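Local coordinates for thiosulfate sulfurtransferase (PDB 1YT8), which probably transfers sulfur from thiosulfate to cyanide and is built from repeated rhodanese-like domains, at residues E31-A43 against W101-P115. Numbering follows the deposited sequence.
Sequences EEDPFAQAHPLFA and WRNAGGELFRDVNVP
H39 and F109 form a single antiparallel bridge, a hydrogen-bonded pair: H39 N donates to F109 O and F109 N to H39 O, each at 2.8 Å, and next to it D111 N donates to A36 O. The imidazole of H39 adds two bonds lying close to its ring plane. NE2 donates across the contact to D111 O at 2.9 Å (154° at the hydrogen), while ND1 donates to P40 O at 2.8 Å, approaching from above that carbonyl's plane. With chi1 at 63°, CG sits between the backbone N and the carbonyl carbon, which tucks the ring between F35 CZ over one face and F109 O over the other. Further along, P40 sets CG over the face of W101, a CH-pi contact 3.6 Å from the centroid of the five-membered ring and 14° off its normal; W101 NE1 donates a hydrogen bond to E107 O. L41 CD1 stands over one face of F109, 4.1 Å from the ring centroid, and also touches V114 CG1 and P115 CG. Water 2 joins L41 N to E107 O; water 1 joins Q37 O to R110 NH1. In the first rhodanese-like unit, this seam joins the loop leading into 44-45, an outermost strand of the five-stranded parallel sheet, to the connection between helices 97-103 and 114-127. Helix 514-521 packs against L41 and F109. With both ring nitrogens directed at carbonyl oxygens, H39 may be a buried imidazolium, its rotation fixed by two backbone acceptors.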
# COMPACT_ATOMS: atom_id res chain seq x y z
N GLU A 31 8.65 1.51 -12.75
CA GLU A 31 9.04 1.50 -11.35
C GLU A 31 8.19 2.56 -10.63
O GLU A 31 7.57 3.41 -11.28
CB GLU A 31 10.53 1.85 -11.20
CG GLU A 31 11.49 0.83 -11.83
CD GLU A 31 11.35 -0.56 -11.23
OE1 GLU A 31 11.15 -0.66 -10.00
OE2 GLU A 31 11.47 -1.55 -11.98
N GLU A 32 8.18 2.52 -9.31
CA GLU A 32 7.37 3.45 -8.53
C GLU A 32 7.66 4.94 -8.71
O GLU A 32 6.73 5.73 -8.80
CB GLU A 32 7.41 3.10 -7.04
CG GLU A 32 6.34 3.84 -6.23
CD GLU A 32 6.36 3.52 -4.75
OE1 GLU A 32 7.37 3.82 -4.08
OE2 GLU A 32 5.36 2.97 -4.24
N ASP A 33 8.93 5.33 -8.78
CA ASP A 33 9.20 6.76 -8.92
C ASP A 33 8.61 7.35 -10.21
O ASP A 33 7.99 8.40 -10.17
CB ASP A 33 10.70 7.06 -8.82
CG ASP A 33 10.97 8.53 -8.56
OD1 ASP A 33 10.35 9.09 -7.62
OD2 ASP A 33 11.78 9.14 -9.28
N PRO A 34 8.82 6.69 -11.36
CA PRO A 34 8.22 7.29 -12.56
C PRO A 34 6.68 7.25 -12.50
O PRO A 34 6.01 8.16 -12.98
CB PRO A 34 8.81 6.48 -13.71
CG PRO A 34 9.32 5.21 -13.06
CD PRO A 34 9.81 5.67 -11.72
N PHE A 35 6.14 6.19 -11.90
CA PHE A 35 4.69 6.05 -11.73
C PHE A 35 4.18 7.26 -10.95
O PHE A 35 3.19 7.89 -11.32
CB PHE A 35 4.37 4.78 -10.94
CG PHE A 35 2.98 4.74 -10.35
CD1 PHE A 35 1.87 4.48 -11.15
CD2 PHE A 35 2.78 4.93 -8.98
CE1 PHE A 35 0.58 4.41 -10.60
CE2 PHE A 35 1.51 4.86 -8.42
CZ PHE A 35 0.40 4.60 -9.23
N ALA A 36 4.88 7.59 -9.87
CA ALA A 36 4.51 8.70 -9.01
C ALA A 36 4.55 10.08 -9.66
O ALA A 36 4.05 11.05 -9.09
CB ALA A 36 5.37 8.69 -7.76
N GLN A 37 5.14 10.19 -10.85
CA GLN A 37 5.19 11.49 -11.52
C GLN A 37 3.95 11.76 -12.36
O GLN A 37 3.58 12.92 -12.57
CB GLN A 37 6.44 11.58 -12.42
CG GLN A 37 7.73 11.24 -11.69
CD GLN A 37 7.85 11.95 -10.34
OE1 GLN A 37 8.23 11.34 -9.34
NE2 GLN A 37 7.52 13.24 -10.31
N ALA A 38 3.29 10.70 -12.83
CA ALA A 38 2.08 10.85 -13.63
C ALA A 38 1.42 9.51 -13.95
O ALA A 38 2.05 8.59 -14.47
CB ALA A 38 2.41 11.58 -14.94
N HIS A 39 0.13 9.41 -13.63
CA HIS A 39 -0.62 8.19 -13.89
C HIS A 39 -2.11 8.43 -13.77
O HIS A 39 -2.55 9.36 -13.10
CB HIS A 39 -0.19 7.08 -12.92
CG HIS A 39 -0.47 7.38 -11.48
ND1 HIS A 39 -1.73 7.25 -10.92
CD2 HIS A 39 0.34 7.79 -10.48
CE1 HIS A 39 -1.67 7.55 -9.64
NE2 HIS A 39 -0.43 7.88 -9.34
N PRO A 40 -2.93 7.61 -14.47
CA PRO A 40 -4.38 7.77 -14.40
C PRO A 40 -4.84 7.53 -12.97
O PRO A 40 -4.21 6.78 -12.23
CB PRO A 40 -4.89 6.71 -15.37
CG PRO A 40 -3.79 6.64 -16.39
CD PRO A 40 -2.55 6.66 -15.52
N LEU A 41 -5.95 8.15 -12.59
CA LEU A 41 -6.49 8.02 -11.24
C LEU A 41 -6.57 6.60 -10.68
O LEU A 41 -6.13 6.34 -9.55
CB LEU A 41 -7.88 8.66 -11.17
CG LEU A 41 -8.60 8.61 -9.82
CD1 LEU A 41 -7.70 9.21 -8.74
CD2 LEU A 41 -9.91 9.40 -9.93
N PHE A 42 -7.12 5.67 -11.46
CA PHE A 42 -7.28 4.30 -11.00
C PHE A 42 -6.23 3.30 -11.47
O PHE A 42 -6.42 2.09 -11.36
CB PHE A 42 -8.70 3.82 -11.31
CG PHE A 42 -9.75 4.53 -10.50
CD1 PHE A 42 -9.82 4.32 -9.13
CD2 PHE A 42 -10.59 5.47 -11.09
CE1 PHE A 42 -10.72 5.05 -8.34
CE2 PHE A 42 -11.49 6.20 -10.32
CZ PHE A 42 -11.55 5.99 -8.94
N ALA A 43 -5.12 3.82 -11.98
CA ALA A 43 -4.04 2.96 -12.42
C ALA A 43 -3.32 2.47 -11.17
O ALA A 43 -2.98 3.26 -10.29
CB ALA A 43 -3.07 3.74 -13.32
N TRP A 101 -3.00 8.26 -23.06
CA TRP A 101 -4.02 8.66 -22.10
C TRP A 101 -4.12 10.19 -22.05
O TRP A 101 -5.21 10.76 -22.11
CB TRP A 101 -3.67 8.11 -20.71
CG TRP A 101 -4.70 8.40 -19.66
CD1 TRP A 101 -4.86 9.56 -18.96
CD2 TRP A 101 -5.72 7.50 -19.20
NE1 TRP A 101 -5.92 9.44 -18.08
CE2 TRP A 101 -6.46 8.19 -18.21
CE3 TRP A 101 -6.08 6.19 -19.52
CZ2 TRP A 101 -7.55 7.60 -17.54
CZ3 TRP A 101 -7.16 5.60 -18.85
CH2 TRP A 101 -7.88 6.31 -17.87
N ARG A 102 -2.96 10.84 -21.95
CA ARG A 102 -2.90 12.29 -21.90
C ARG A 102 -3.49 12.91 -23.17
O ARG A 102 -4.32 13.82 -23.10
CB ARG A 102 -1.44 12.75 -21.73
CG ARG A 102 -1.27 14.26 -21.64
CD ARG A 102 0.19 14.68 -21.68
NE ARG A 102 0.96 14.14 -20.57
CZ ARG A 102 1.84 13.14 -20.68
NH1 ARG A 102 2.06 12.57 -21.86
NH2 ARG A 102 2.50 12.72 -19.61
N ASN A 103 -3.05 12.42 -24.33
CA ASN A 103 -3.51 12.95 -25.61
C ASN A 103 -5.01 12.79 -25.85
O ASN A 103 -5.61 13.58 -26.59
CB ASN A 103 -2.74 12.29 -26.76
CG ASN A 103 -1.26 12.62 -26.73
OD1 ASN A 103 -0.87 13.67 -26.23
ND2 ASN A 103 -0.44 11.73 -27.27
N ALA A 104 -5.61 11.79 -25.22
CA ALA A 104 -7.04 11.55 -25.38
C ALA A 104 -7.86 12.45 -24.45
O ALA A 104 -9.09 12.44 -24.47
CB ALA A 104 -7.36 10.08 -25.10
N GLY A 105 -7.16 13.25 -23.65
CA GLY A 105 -7.83 14.16 -22.73
C GLY A 105 -7.99 13.60 -21.33
O GLY A 105 -8.66 14.21 -20.49
N GLY A 106 -7.37 12.45 -21.07
CA GLY A 106 -7.47 11.84 -19.76
C GLY A 106 -6.73 12.63 -18.69
O GLY A 106 -5.68 13.19 -18.95
N GLU A 107 -7.29 12.65 -17.48
CA GLU A 107 -6.69 13.37 -16.37
C GLU A 107 -5.52 12.55 -15.82
O GLU A 107 -5.60 11.33 -15.76
CB GLU A 107 -7.74 13.60 -15.28
CG GLU A 107 -7.30 14.49 -14.11
CD GLU A 107 -7.09 15.95 -14.50
OE1 GLU A 107 -7.58 16.38 -15.56
OE2 GLU A 107 -6.44 16.69 -13.72
N LEU A 108 -4.44 13.22 -15.43
CA LEU A 108 -3.28 12.54 -14.87
C LEU A 108 -2.97 13.04 -13.47
O LEU A 108 -3.16 14.22 -13.17
CB LEU A 108 -2.07 12.71 -15.79
CG LEU A 108 -2.15 11.91 -17.09
CD1 LEU A 108 -0.94 12.21 -17.97
CD2 LEU A 108 -2.20 10.42 -16.76
N PHE A 109 -2.48 12.14 -12.62
CA PHE A 109 -2.17 12.48 -11.23
C PHE A 109 -0.76 12.08 -10.84
O PHE A 109 -0.20 11.14 -11.39
CB PHE A 109 -3.14 11.74 -10.30
CG PHE A 109 -4.58 12.13 -10.46
CD1 PHE A 109 -5.18 13.01 -9.57
CD2 PHE A 109 -5.35 11.59 -11.49
CE1 PHE A 109 -6.53 13.35 -9.69
CE2 PHE A 109 -6.70 11.92 -11.63
CZ PHE A 109 -7.29 12.80 -10.72
N ARG A 110 -0.18 12.80 -9.88
CA ARG A 110 1.14 12.43 -9.40
C ARG A 110 0.96 11.84 -8.01
O ARG A 110 -0.17 11.78 -7.51
CB ARG A 110 2.08 13.64 -9.35
CG ARG A 110 1.58 14.79 -8.50
CD ARG A 110 2.71 15.79 -8.21
NE ARG A 110 3.70 15.23 -7.30
CZ ARG A 110 4.87 14.71 -7.67
NH1 ARG A 110 5.21 14.67 -8.95
NH2 ARG A 110 5.70 14.22 -6.75
N ASP A 111 2.06 11.42 -7.41
CA ASP A 111 2.10 10.80 -6.08
C ASP A 111 1.51 9.39 -6.08
O ASP A 111 1.30 8.80 -7.14
CB ASP A 111 1.37 11.69 -5.06
CG ASP A 111 2.03 11.66 -3.69
OD1 ASP A 111 1.83 10.69 -2.93
OD2 ASP A 111 2.79 12.61 -3.38
N VAL A 112 1.26 8.85 -4.88
CA VAL A 112 0.72 7.50 -4.75
C VAL A 112 -0.57 7.45 -3.93
O VAL A 112 -0.87 8.38 -3.18
CB VAL A 112 1.76 6.55 -4.09
CG1 VAL A 112 3.02 6.49 -4.93
CG2 VAL A 112 2.09 7.04 -2.68
N ASN A 113 -1.33 6.36 -4.08
CA ASN A 113 -2.60 6.15 -3.38
C ASN A 113 -3.51 7.36 -3.58
O ASN A 113 -4.17 7.83 -2.65
CB ASN A 113 -2.35 5.93 -1.88
CG ASN A 113 -1.25 4.91 -1.61
OD1 ASN A 113 -0.33 5.17 -0.84
ND2 ASN A 113 -1.35 3.74 -2.23
N VAL A 114 -3.55 7.84 -4.82
CA VAL A 114 -4.33 9.03 -5.17
C VAL A 114 -5.83 8.94 -4.92
O VAL A 114 -6.42 9.88 -4.39
CB VAL A 114 -4.04 9.43 -6.63
CG1 VAL A 114 -4.79 10.71 -6.98
CG2 VAL A 114 -2.54 9.65 -6.80
N PRO A 115 -6.48 7.82 -5.29
CA PRO A 115 -7.92 7.76 -5.03
C PRO A 115 -8.22 7.97 -3.54
O PRO A 115 -9.13 8.73 -3.18
CB PRO A 115 -8.30 6.36 -5.50
CG PRO A 115 -7.34 6.13 -6.64
CD PRO A 115 -6.03 6.66 -6.08
O HOH W 1 4.35 15.48 -11.57
O HOH W 2 -7.41 9.54 -14.46